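Local coordinates for Esterase/lipase-like protein (Caldicellulosiruptor lactoaceticus 6A, PDB 6A6O) that is a bifunctional hydrolase with acetyl esterase and 1,4-beta-xylosidase activity, built on an alpha/beta-hydrolase-like fold, at residues P100-L112 with L138-D150. Residues are numbered along the deposited sequence; the frame is centred on the assembly and turned at random.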
loop_
_atom_site.group_PDB
_atom_site.type_symbol
_atom_site.label_atom_id
_atom_site.label_comp_id
_atom_site.label_asym_id
_atom_site.label_seq_id
_atom_site.Cartn_x
_atom_site.Cartn_y
_atom_site.Cartn_z
ATOM N N PRO A 100 14.980 -4.033 -5.131
ATOM C CA PRO A 100 13.671 -4.344 -4.554
ATOM C C PRO A 100 13.474 -3.932 -3.102
ATOM O O PRO A 100 12.560 -4.476 -2.470
ATOM C CB PRO A 100 13.614 -5.861 -4.656
ATOM C CG PRO A 100 15.033 -6.276 -4.431
ATOM C CD PRO A 100 15.894 -5.190 -5.036
ATOM N N ALA A 101 14.290 -3.011 -2.588
ATOM C CA ALA A 101 14.182 -2.660 -1.170
ATOM C C ALA A 101 12.776 -2.220 -0.771
ATOM O O ALA A 101 12.258 -2.740 0.234
ATOM C CB ALA A 101 15.220 -1.591 -0.811
ATOM N N PRO A 102 12.110 -1.290 -1.468
ATOM C CA PRO A 102 10.764 -0.904 -1.007
ATOM C C PRO A 102 9.797 -2.071 -0.984
ATOM O O PRO A 102 9.004 -2.188 -0.044
ATOM C CB PRO A 102 10.339 0.185 -2.004
ATOM C CG PRO A 102 11.633 0.719 -2.546
ATOM C CD PRO A 102 12.530 -0.486 -2.629
ATOM N N LEU A 103 9.854 -2.955 -1.989
ATOM C CA LEU A 103 8.932 -4.083 -2.019
ATOM C C LEU A 103 9.230 -5.067 -0.894
ATOM O O LEU A 103 8.312 -5.646 -0.307
ATOM C CB LEU A 103 8.994 -4.778 -3.385
ATOM C CG LEU A 103 8.079 -5.992 -3.588
ATOM C CD1 LEU A 103 6.633 -5.645 -3.269
ATOM C CD2 LEU A 103 8.209 -6.551 -5.020
ATOM N N LEU A 104 10.512 -5.267 -0.570
ATOM C CA LEU A 104 10.842 -6.117 0.569
ATOM C C LEU A 104 10.278 -5.543 1.862
ATOM O O LEU A 104 9.786 -6.290 2.718
ATOM C CB LEU A 104 12.355 -6.285 0.674
ATOM C CG LEU A 104 12.972 -7.116 -0.445
ATOM C CD1 LEU A 104 14.490 -7.055 -0.340
ATOM C CD2 LEU A 104 12.474 -8.554 -0.369
ATOM N N ASP A 105 10.342 -4.219 2.015
ATOM C CA ASP A 105 9.763 -3.575 3.192
ATOM C C ASP A 105 8.250 -3.767 3.248
ATOM O O ASP A 105 7.689 -4.032 4.315
ATOM C CB ASP A 105 10.114 -2.094 3.194
ATOM C CG ASP A 105 11.610 -1.847 3.336
ATOM O OD1 ASP A 105 12.361 -2.788 3.696
ATOM O OD2 ASP A 105 12.023 -0.708 3.070
ATOM N N ALA A 106 7.568 -3.639 2.102
ATOM C CA ALA A 106 6.115 -3.803 2.088
ATOM C C ALA A 106 5.709 -5.235 2.425
ATOM O O ALA A 106 4.754 -5.454 3.184
ATOM C CB ALA A 106 5.554 -3.379 0.722
ATOM N N LYS A 107 6.399 -6.229 1.857
ATOM C CA LYS A 107 6.060 -7.612 2.176
ATOM C C LYS A 107 6.297 -7.892 3.656
ATOM O O LYS A 107 5.479 -8.543 4.319
ATOM C CB LYS A 107 6.887 -8.570 1.318
ATOM C CG LYS A 107 6.546 -8.551 -0.170
ATOM C CD LYS A 107 7.271 -9.704 -0.882
ATOM C CE LYS A 107 7.158 -9.597 -2.392
ATOM N NZ LYS A 107 7.995 -10.644 -3.055
ATOM N N ARG A 108 7.420 -7.404 4.180
ATOM C CA ARG A 108 7.742 -7.615 5.588
ATOM C C ARG A 108 6.684 -6.991 6.487
ATOM O O ARG A 108 6.261 -7.599 7.480
ATOM C CB ARG A 108 9.123 -7.037 5.885
ATOM C CG ARG A 108 9.575 -7.207 7.328
ATOM C CD ARG A 108 9.761 -8.670 7.721
ATOM N NE ARG A 108 10.168 -8.750 9.131
ATOM C CZ ARG A 108 10.691 -9.824 9.722
ATOM N NH1 ARG A 108 10.882 -10.951 9.045
ATOM N NH2 ARG A 108 11.030 -9.766 11.009
ATOM N N ALA A 109 6.230 -5.785 6.136
ATOM C CA ALA A 109 5.222 -5.096 6.940
ATOM C C ALA A 109 3.945 -5.922 7.069
ATOM O O ALA A 109 3.389 -6.045 8.168
ATOM C CB ALA A 109 4.928 -3.719 6.337
ATOM N N ILE A 110 3.471 -6.512 5.968
ATOM C CA ILE A 110 2.251 -7.322 6.031
ATOM C C ILE A 110 2.473 -8.573 6.886
ATOM O O ILE A 110 1.644 -8.914 7.739
ATOM C CB ILE A 110 1.760 -7.683 4.615
ATOM C CG1 ILE A 110 1.407 -6.409 3.831
ATOM C CG2 ILE A 110 0.518 -8.587 4.692
ATOM C CD1 ILE A 110 0.848 -6.698 2.444
ATOM N N ARG A 111 3.584 -9.284 6.664
ATOM C CA ARG A 111 3.894 -10.447 7.502
ATOM C C ARG A 111 3.966 -10.068 8.977
ATOM O O ARG A 111 3.483 -10.812 9.847
ATOM C CB ARG A 111 5.226 -11.071 7.086
ATOM C CG ARG A 111 5.299 -11.541 5.654
ATOM C CD ARG A 111 6.506 -12.458 5.506
ATOM N NE ARG A 111 7.108 -12.363 4.178
ATOM C CZ ARG A 111 6.751 -13.094 3.127
ATOM N NH1 ARG A 111 5.765 -13.988 3.214
ATOM N NH2 ARG A 111 7.384 -12.917 1.973
ATOM N N LEU A 112 4.584 -8.926 9.272
ATOM C CA LEU A 112 4.766 -8.498 10.660
ATOM C C LEU A 112 3.429 -8.225 11.334
ATOM O O LEU A 112 3.170 -8.699 12.446
ATOM C CB LEU A 112 5.644 -7.253 10.703
ATOM C CG LEU A 112 6.149 -6.749 12.061
ATOM C CD1 LEU A 112 7.005 -7.824 12.714
ATOM C CD2 LEU A 112 6.941 -5.467 11.888
ATOM N N LEU A 138 3.521 0.570 -4.958
ATOM C CA LEU A 138 4.002 -0.411 -3.994
ATOM C C LEU A 138 2.867 -1.296 -3.481
ATOM O O LEU A 138 3.031 -2.512 -3.345
ATOM C CB LEU A 138 4.691 0.326 -2.845
ATOM C CG LEU A 138 5.392 -0.534 -1.807
ATOM C CD1 LEU A 138 6.451 -1.358 -2.497
ATOM C CD2 LEU A 138 5.989 0.386 -0.758
ATOM N N ALA A 139 1.710 -0.704 -3.185
ATOM C CA ALA A 139 0.548 -1.485 -2.763
ATOM C C ALA A 139 0.113 -2.468 -3.846
ATOM O O ALA A 139 -0.218 -3.624 -3.554
ATOM C CB ALA A 139 -0.610 -0.546 -2.419
ATOM N N SER A 140 0.102 -2.024 -5.104
ATOM C CA SER A 140 -0.304 -2.911 -6.186
ATOM C C SER A 140 0.706 -4.037 -6.379
ATOM O O SER A 140 0.327 -5.134 -6.810
ATOM C CB SER A 140 -0.506 -2.127 -7.491
ATOM O OG SER A 140 0.728 -1.733 -8.078
ATOM N N LEU A 141 1.976 -3.791 -6.051
ATOM C CA LEU A 141 3.000 -4.823 -6.160
ATOM C C LEU A 141 2.833 -5.879 -5.075
ATOM O O LEU A 141 2.878 -7.084 -5.350
ATOM C CB LEU A 141 4.394 -4.196 -6.075
ATOM C CG LEU A 141 4.837 -3.412 -7.310
ATOM C CD1 LEU A 141 6.217 -2.830 -7.078
ATOM C CD2 LEU A 141 4.809 -4.322 -8.560
ATOM N N VAL A 142 2.647 -5.450 -3.827
ATOM C CA VAL A 142 2.444 -6.445 -2.787
ATOM C C VAL A 142 1.101 -7.153 -2.983
ATOM O O VAL A 142 0.948 -8.316 -2.594
ATOM C CB VAL A 142 2.645 -5.769 -1.408
ATOM C CG1 VAL A 142 1.417 -4.997 -0.966
ATOM C CG2 VAL A 142 3.095 -6.788 -0.359
ATOM N N GLY A 143 0.143 -6.513 -3.667
ATOM C CA GLY A 143 -1.099 -7.156 -4.036
ATOM C C GLY A 143 -1.016 -8.091 -5.222
ATOM O O GLY A 143 -2.014 -8.735 -5.545
ATOM N N THR A 144 0.137 -8.170 -5.892
ATOM C CA THR A 144 0.315 -9.071 -7.023
ATOM C C THR A 144 1.528 -9.979 -6.887
ATOM O O THR A 144 1.548 -11.031 -7.535
ATOM C CB THR A 144 0.439 -8.290 -8.353
ATOM O OG1 THR A 144 1.466 -7.294 -8.252
ATOM C CG2 THR A 144 -0.880 -7.603 -8.721
ATOM N N HIS A 145 2.519 -9.620 -6.061
ATOM C CA HIS A 145 3.777 -10.348 -5.896
ATOM C C HIS A 145 3.830 -11.155 -4.601
ATOM O O HIS A 145 4.921 -11.557 -4.175
ATOM C CB HIS A 145 4.965 -9.382 -5.888
ATOM C CG HIS A 145 5.413 -8.919 -7.240
ATOM N ND1 HIS A 145 4.620 -8.170 -8.084
ATOM C CD2 HIS A 145 6.612 -9.039 -7.862
ATOM C CE1 HIS A 145 5.296 -7.882 -9.184
ATOM N NE2 HIS A 145 6.506 -8.400 -9.077
ATOM N N PHE A 146 2.692 -11.399 -3.967
ATOM C CA PHE A 146 2.662 -11.972 -2.628
ATOM C C PHE A 146 2.954 -13.471 -2.640
ATOM O O PHE A 146 2.960 -14.131 -3.680
ATOM C CB PHE A 146 1.299 -11.742 -1.988
ATOM C CG PHE A 146 0.159 -12.208 -2.842
ATOM C CD1 PHE A 146 -0.230 -13.538 -2.847
ATOM C CD2 PHE A 146 -0.515 -11.315 -3.668
ATOM C CE1 PHE A 146 -1.275 -13.963 -3.644
ATOM C CE2 PHE A 146 -1.552 -11.734 -4.455
ATOM C CZ PHE A 146 -1.937 -13.064 -4.446
ATOM N N ASP A 147 3.146 -14.010 -1.435
ATOM C CA ASP A 147 3.361 -15.432 -1.208
ATOM C C ASP A 147 2.814 -15.779 0.170
ATOM O O ASP A 147 2.660 -14.907 1.029
ATOM C CB ASP A 147 4.850 -15.798 -1.309
ATOM C CG ASP A 147 5.672 -15.207 -0.174
ATOM O OD1 ASP A 147 5.562 -15.703 0.969
ATOM O OD2 ASP A 147 6.422 -14.238 -0.418
ATOM N N SER A 148 2.565 -17.070 0.395
ATOM C CA SER A 148 1.908 -17.530 1.613
ATOM C C SER A 148 2.883 -17.823 2.758
ATOM O O SER A 148 2.464 -18.364 3.786
ATOM C CB SER A 148 1.057 -18.765 1.317
ATOM O OG SER A 148 1.826 -19.783 0.702
ATOM N N GLY A 149 4.152 -17.478 2.612
ATOM C CA GLY A 149 5.132 -17.600 3.669
ATOM C C GLY A 149 6.062 -18.789 3.463
ATOM O O GLY A 149 5.762 -19.741 2.736
ATOM N N ASP A 150 7.215 -18.716 4.130
ATOM C CA ASP A 150 8.241 -19.765 4.119
ATOM C C ASP A 150 8.085 -20.551 5.417
ATOM O O ASP A 150 8.611 -20.156 6.460
ATOM C CB ASP A 150 9.634 -19.154 4.001
ATOM C CG ASP A 150 10.758 -20.196 4.063
ATOM O OD1 ASP A 150 10.483 -21.409 3.970
ATOM O OD2 ASP A 150 11.922 -19.786 4.223
HETATM O O HOH W 1 6.714 -12.969 -2.646
#
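R111 and D147 meet in an end-on, two-pronged salt bridge, a compact example of how a loop leaving a helix can be pinned to a neighbouring helix. NH1 of R111 donates to OD1 of D147 at 2.8 Å. The second prong, nearly straight, runs from R111 NH2 to D147 OD2 at 2.9 Å. Guanidinium and carboxylate planes differ by 28°, and OD1 is approached from the syn side but tilted out of the carboxylate plane. Its anti lone pair takes the N-H of G149, closing an Asx turn that fixes the carboxylate's rotation. A water accepts from K107 NZ and donates to both H145 O and D147 OD2, joining lysine and loop more firmly than the weak direct bond from K107 NZ to H145 O. An alanine at D147 removes the carboxylate, and R111 would probably be left without its charged mate and the loop less firmly tied to the helix.

Beside these polar links the two helices pack through apolar side chains. I110 CD1 meets V142 CG2 tip to tip at 3.6 Å, while K107 CG lies 3.9 Å from that same methyl. A trans first torsion (chi1 -180°) lets L103 send CD1 against L141 CB and CD2 obliquely toward the H145 ring. A106 CB rests 3.8 Å from L138 CG, and L138 CD1 reaches the backbone of P102 and L103.

Outside the pair, R111 NH1 also donates to V160 O. The axes of helix segments 101-112 and 138-142 cross at -63° with a closest approach of 9.6 Å, on one face of the central sheet: A106, L138 and V142 touch F60 of strand 54-60, A106 also L90 of strand 86-91, and I110 V129 of strand 127-132. Helix 134-142 follows a probable nucleophile elbow, which L138 touches.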